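Local coordinates for protein guanine nucleotide exchange factor SRM1 (Saccharomyces cerevisiae, PDB 3OF7) that promotes the exchange of GDP for GTP on the Ran-type GTPases GSP1 and GSP2, binds chromatin, and takes part in mRNA metabolism and nuclear export, at residues Glu266-Ala271 and Phe286-Val291; His323-Leu328 and Tyr335-Leu340. One frame throughout, in Å; residues are numbered along the deposited sequence.

Contacts 1 and 2 sit on neighbouring blades of the RCC1-like beta-propeller, their centres about 9 Å apart and each about 14 Å from the centre of the chain. Contact 1 sets strand 268-273 against the loop that follows strand 278-281 in the same sheet; contact 2 is a hairpin of the next sheet. They meet at S325, whose OG lies 2.6 Å from Q288 O, a probable hydrogen bond, and also packs against the rings of H268 and F270. A second junction brings F286 CZ to 3.5 Å from R339 NE. The two contacts thus form part of one continuous seam between blades.

Contact 1 (Glu266-Ala271 and Phe286-Val291); sequences ENHCFA and FGQCGV
The imidazole of H268 lies flat against the aliphatic stem of Q288. Q288 CG sits almost exactly over the ring centre, 3.5 Å from the centroid and 3° off the ring normal, a CH-pi contact, while Q288 CB reaches towards the CE1 and NE2 side of the ring. Q288 CG lies between its own backbone N and carbonyl carbon (chi1 59°), which puts it over the imidazole, and the chain then bends at chi2. Its amide stands nearly perpendicular to the imidazole, the two planes 87° apart, and is directed back into its own loop: F286 N donates to Q288 OE1 at 2.9 Å, in the plane of the amide carbonyl. C289 SG lies 3.9 Å from H268 CB, oblique to the imidazole. Two residues along the strand, F270 offers the tip of its ring to the loop backbone; CZ lies 3.7 Å from Q288 O, which sits at the ring edge near its plane, and CE1 lies 4.0 Å from C289 O. The loop presents these carbonyls from a type I turn, G287 to G290, closed by the bond from G290 N to G287 O at 2.9 Å. N284 OD1 receives the C289 N-H, and H268 NE2 makes a weak hydrogen bond to G321 O. The contact probably rests mainly on dispersion and the CH-pi approach, and the CZ edge of F270 probably sets a slightly positive C-H near Q288 O. The turn's two carbonyl oxygens take hydroxyl partners beyond the two segments, S325 for Q288 O and S280 for C289 O, while the side chains of Q288 and C289 pack on H268 of the strand.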
loop_
_atom_site.group_PDB
_atom_site.type_symbol
_atom_site.label_atom_id
_atom_site.label_comp_id
_atom_site.label_asym_id
_atom_site.label_seq_id
_atom_site.Cartn_x
_atom_site.Cartn_y
_atom_site.Cartn_z
ATOM N N GLU A 266 2.226 6.786 -4.469
ATOM C CA GLU A 266 1.068 7.341 -5.160
ATOM C C GLU A 266 1.362 7.616 -6.639
ATOM O O GLU A 266 0.628 7.154 -7.521
ATOM C CB GLU A 266 0.548 8.588 -4.440
ATOM C CG GLU A 266 -0.074 8.235 -3.094
ATOM C CD GLU A 266 -0.944 9.330 -2.504
ATOM O OE1 GLU A 266 -1.158 10.379 -3.151
ATOM O OE2 GLU A 266 -1.426 9.123 -1.371
ATOM N N ASN A 267 2.446 8.341 -6.889
ATOM C CA ASN A 267 2.824 8.754 -8.243
ATOM C C ASN A 267 4.286 8.436 -8.573
ATOM O O ASN A 267 4.853 8.972 -9.534
ATOM C CB ASN A 267 2.550 10.253 -8.421
ATOM C CG ASN A 267 1.086 10.598 -8.262
ATOM O OD1 ASN A 267 0.212 9.975 -8.873
ATOM N ND2 ASN A 267 0.804 11.601 -7.431
ATOM N N HIS A 268 4.895 7.571 -7.766
ATOM C CA HIS A 268 6.252 7.089 -8.028
ATOM C C HIS A 268 6.312 5.598 -7.745
ATOM O O HIS A 268 5.446 5.059 -7.039
ATOM C CB HIS A 268 7.301 7.856 -7.214
ATOM C CG HIS A 268 7.152 7.712 -5.730
ATOM N ND1 HIS A 268 8.102 7.093 -4.944
ATOM C CD2 HIS A 268 6.176 8.122 -4.887
ATOM C CE1 HIS A 268 7.713 7.123 -3.681
ATOM N NE2 HIS A 268 6.549 7.743 -3.620
ATOM N N CYS A 269 7.331 4.935 -8.284
ATOM C CA CYS A 269 7.335 3.480 -8.344
ATOM C C CYS A 269 8.717 2.905 -8.099
ATOM O O CYS A 269 9.723 3.593 -8.263
ATOM C CB CYS A 269 6.844 3.022 -9.719
ATOM S SG CYS A 269 5.288 3.759 -10.245
ATOM N N PHE A 270 8.747 1.632 -7.720
ATOM C CA PHE A 270 9.986 0.917 -7.452
ATOM C C PHE A 270 9.990 -0.437 -8.130
ATOM O O PHE A 270 8.952 -1.105 -8.228
ATOM C CB PHE A 270 10.180 0.719 -5.952
ATOM C CG PHE A 270 10.434 1.984 -5.216
ATOM C CD1 PHE A 270 11.727 2.464 -5.076
ATOM C CD2 PHE A 270 9.374 2.714 -4.683
ATOM C CE1 PHE A 270 11.971 3.649 -4.411
ATOM C CE2 PHE A 270 9.611 3.900 -4.010
ATOM C CZ PHE A 270 10.903 4.369 -3.875
ATOM N N ALA A 271 11.171 -0.838 -8.593
ATOM C CA ALA A 271 11.377 -2.184 -9.108
ATOM C C ALA A 271 12.728 -2.705 -8.624
ATOM O O ALA A 271 13.727 -1.983 -8.636
ATOM C CB ALA A 271 11.294 -2.204 -10.621
ATOM N N PHE A 286 10.042 15.729 -3.806
ATOM C CA PHE A 286 10.590 15.655 -2.446
ATOM C C PHE A 286 11.714 14.623 -2.299
ATOM O O PHE A 286 12.140 14.311 -1.182
ATOM C CB PHE A 286 9.479 15.378 -1.422
ATOM C CG PHE A 286 8.529 16.521 -1.236
ATOM C CD1 PHE A 286 8.840 17.567 -0.370
ATOM C CD2 PHE A 286 7.323 16.556 -1.932
ATOM C CE1 PHE A 286 7.953 18.640 -0.193
ATOM C CE2 PHE A 286 6.426 17.614 -1.769
ATOM C CZ PHE A 286 6.745 18.664 -0.898
ATOM N N GLY A 287 12.204 14.103 -3.420
ATOM C CA GLY A 287 13.276 13.102 -3.389
ATOM C C GLY A 287 12.780 11.745 -2.912
ATOM O O GLY A 287 13.574 10.908 -2.469
ATOM N N GLN A 288 11.470 11.517 -3.023
ATOM C CA GLN A 288 10.867 10.242 -2.608
ATOM C C GLN A 288 11.383 9.045 -3.431
ATOM O O GLN A 288 11.304 7.902 -2.982
ATOM C CB GLN A 288 9.331 10.308 -2.625
ATOM C CG GLN A 288 8.686 10.646 -3.972
ATOM C CD GLN A 288 8.374 12.130 -4.148
ATOM O OE1 GLN A 288 9.239 12.984 -3.974
ATOM N NE2 GLN A 288 7.133 12.434 -4.525
ATOM N N CYS A 289 11.912 9.308 -4.626
ATOM C CA CYS A 289 12.508 8.249 -5.452
ATOM C C CYS A 289 13.875 7.797 -4.925
ATOM O O CYS A 289 14.354 6.719 -5.288
ATOM C CB CYS A 289 12.609 8.676 -6.919
ATOM S SG CYS A 289 11.029 8.726 -7.791
ATOM N N GLY A 290 14.490 8.624 -4.074
ATOM C CA GLY A 290 15.757 8.300 -3.410
ATOM C C GLY A 290 16.968 8.194 -4.333
ATOM O O GLY A 290 17.914 7.455 -4.038
ATOM N N VAL A 291 16.952 8.937 -5.437
ATOM C CA VAL A 291 17.979 8.771 -6.472
ATOM C C VAL A 291 19.032 9.884 -6.521
ATOM O O VAL A 291 20.096 9.705 -7.116
ATOM C CB VAL A 291 17.355 8.604 -7.880
ATOM C CG1 VAL A 291 16.660 7.253 -7.997
ATOM C CG2 VAL A 291 16.402 9.757 -8.201
#

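Contact 2 (His323-Leu328 and Tyr335-Leu340); sequences HHSLIL and YSCGRL
Y335 and I327 form a hydrogen-bonded antiparallel pair, with I327 N 2.7 Å from Y335 O and Y335 N 2.8 Å from I327 O. Their side chains share the sheet face of S325 and C337, I327 CB lying 4.2 Å from Y335 CB, and the tyrosine ring turns its edge to I327 O. S336 lies on the other face, where its CB meets L326 CD2 at 3.6 Å and its OG bonds to V345 O. C337 repeats the paired backbone bonds with S325, and its SG touches S325 CB. At G338 the chain turns a corner opposite H324; a side chain there would clash with the H323 carbonyl and H324 CA. R339 N then donates to H323 O at 2.8 Å. The R339 side chain starts with CG anti to the backbone N (chi1 -166°) and runs extended beside H323, pointing the same way, until NH1 donates to H323 ND1 at 3.1 Å, tilted 25° out of the imidazole plane. D341 takes NE in a salt bridge. An alanine at R339 would probably leave H323 ND1 without this donor, D341 without this salt bridge and the H323 side chain without the packing of CD. The pairing is that of an antiparallel beta hairpin between the two central strands of a four-stranded propeller blade, as in the RCC1 fold.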
loop_
_atom_site.group_PDB
_atom_site.type_symbol
_atom_site.label_atom_id
_atom_site.label_comp_id
_atom_site.label_asym_id
_atom_site.label_seq_id
_atom_site.Cartn_x
_atom_site.Cartn_y
_atom_site.Cartn_z
ATOM N N HIS A 323 4.586 11.352 -0.866
ATOM C CA HIS A 323 5.863 12.059 -0.991
ATOM C C HIS A 323 6.985 11.457 -0.165
ATOM O O HIS A 323 7.981 12.136 0.111
ATOM C CB HIS A 323 5.699 13.532 -0.594
ATOM C CG HIS A 323 4.712 14.287 -1.429
ATOM N ND1 HIS A 323 3.811 15.178 -0.886
ATOM C CD2 HIS A 323 4.514 14.318 -2.768
ATOM C CE1 HIS A 323 3.090 15.714 -1.858
ATOM N NE2 HIS A 323 3.496 15.205 -3.009
ATOM N N HIS A 324 6.833 10.195 0.229
ATOM C CA HIS A 324 7.888 9.498 0.975
ATOM C C HIS A 324 7.934 8.029 0.619
ATOM O O HIS A 324 6.964 7.475 0.089
ATOM C CB HIS A 324 7.713 9.669 2.491
ATOM C CG HIS A 324 6.571 8.892 3.067
ATOM N ND1 HIS A 324 6.752 7.866 3.972
ATOM C CD2 HIS A 324 5.235 8.992 2.873
ATOM C CE1 HIS A 324 5.577 7.371 4.314
ATOM N NE2 HIS A 324 4.640 8.042 3.666
ATOM N N SER A 325 9.069 7.404 0.912
ATOM C CA SER A 325 9.262 5.994 0.625
ATOM C C SER A 325 9.939 5.301 1.787
ATOM O O SER A 325 10.737 5.912 2.487
ATOM C CB SER A 325 10.120 5.833 -0.620
ATOM O OG SER A 325 9.507 6.503 -1.702
ATOM N N LEU A 326 9.631 4.020 1.963
ATOM C CA LEU A 326 10.189 3.232 3.058
ATOM C C LEU A 326 10.728 1.914 2.531
ATOM O O LEU A 326 9.992 1.127 1.948
ATOM C CB LEU A 326 9.132 2.971 4.136
ATOM C CG LEU A 326 8.407 4.196 4.704
ATOM C CD1 LEU A 326 7.291 3.742 5.623
ATOM C CD2 LEU A 326 9.369 5.136 5.443
ATOM N N ILE A 327 12.018 1.690 2.741
ATOM C CA ILE A 327 12.680 0.506 2.209
ATOM C C ILE A 327 13.115 -0.393 3.353
ATOM O O ILE A 327 13.949 -0.009 4.170
ATOM C CB ILE A 327 13.886 0.887 1.326
ATOM C CG1 ILE A 327 13.416 1.732 0.132
ATOM C CG2 ILE A 327 14.614 -0.381 0.839
ATOM C CD1 ILE A 327 14.505 2.624 -0.475
ATOM N N LEU A 328 12.550 -1.594 3.402
ATOM C CA LEU A 328 12.846 -2.519 4.486
ATOM C C LEU A 328 13.824 -3.614 4.053
ATOM O O LEU A 328 13.596 -4.291 3.052
ATOM C CB LEU A 328 11.554 -3.141 5.010
ATOM C CG LEU A 328 11.662 -4.115 6.184
ATOM C CD1 LEU A 328 12.214 -3.407 7.418
ATOM C CD2 LEU A 328 10.283 -4.712 6.474
ATOM N N TYR A 335 14.962 2.097 5.789
ATOM C CA TYR A 335 15.531 3.278 5.144
ATOM C C TYR A 335 14.391 4.135 4.620
ATOM O O TYR A 335 13.534 3.643 3.890
ATOM C CB TYR A 335 16.429 2.867 3.984
ATOM C CG TYR A 335 17.634 2.064 4.409
ATOM C CD1 TYR A 335 18.877 2.678 4.583
ATOM C CD2 TYR A 335 17.533 0.689 4.638
ATOM C CE1 TYR A 335 19.992 1.940 4.980
ATOM C CE2 TYR A 335 18.642 -0.056 5.030
ATOM C CZ TYR A 335 19.862 0.579 5.201
ATOM O OH TYR A 335 20.952 -0.159 5.588
ATOM N N SER A 336 14.385 5.413 4.983
ATOM C CA SER A 336 13.353 6.311 4.488
ATOM C C SER A 336 13.937 7.434 3.636
ATOM O O SER A 336 15.113 7.809 3.786
ATOM C CB SER A 336 12.546 6.894 5.642
ATOM O OG SER A 336 13.320 7.813 6.387
ATOM N N CYS A 337 13.111 7.957 2.735
ATOM C CA CYS A 337 13.452 9.159 1.978
ATOM C C CYS A 337 12.192 9.892 1.537
ATOM O O CYS A 337 11.111 9.297 1.455
ATOM C CB CYS A 337 14.321 8.829 0.763
ATOM S SG CYS A 337 13.635 7.619 -0.367
ATOM N N GLY A 338 12.352 11.180 1.242
ATOM C CA GLY A 338 11.243 12.030 0.840
ATOM C C GLY A 338 10.921 13.121 1.838
ATOM O O GLY A 338 11.803 13.643 2.545
ATOM N N ARG A 339 9.636 13.439 1.916
ATOM C CA ARG A 339 9.148 14.622 2.612
ATOM C C ARG A 339 9.284 14.590 4.139
ATOM O O ARG A 339 9.121 13.544 4.777
ATOM C CB ARG A 339 7.692 14.853 2.213
ATOM C CG ARG A 339 7.163 16.207 2.598
ATOM C CD ARG A 339 5.867 16.470 1.858
ATOM N NE ARG A 339 5.372 17.801 2.187
ATOM C CZ ARG A 339 4.210 18.299 1.781
ATOM N NH1 ARG A 339 3.389 17.581 1.015
ATOM N NH2 ARG A 339 3.878 19.533 2.138
ATOM N N LEU A 340 9.557 15.766 4.704
ATOM C CA LEU A 340 9.786 15.957 6.135
ATOM C C LEU A 340 8.748 16.880 6.796
ATOM O O LEU A 340 8.654 16.935 8.035
ATOM C CB LEU A 340 11.207 16.524 6.317
ATOM C CG LEU A 340 11.977 16.540 7.636
ATOM C CD1 LEU A 340 12.089 15.152 8.238
ATOM C CD2 LEU A 340 13.366 17.118 7.363
#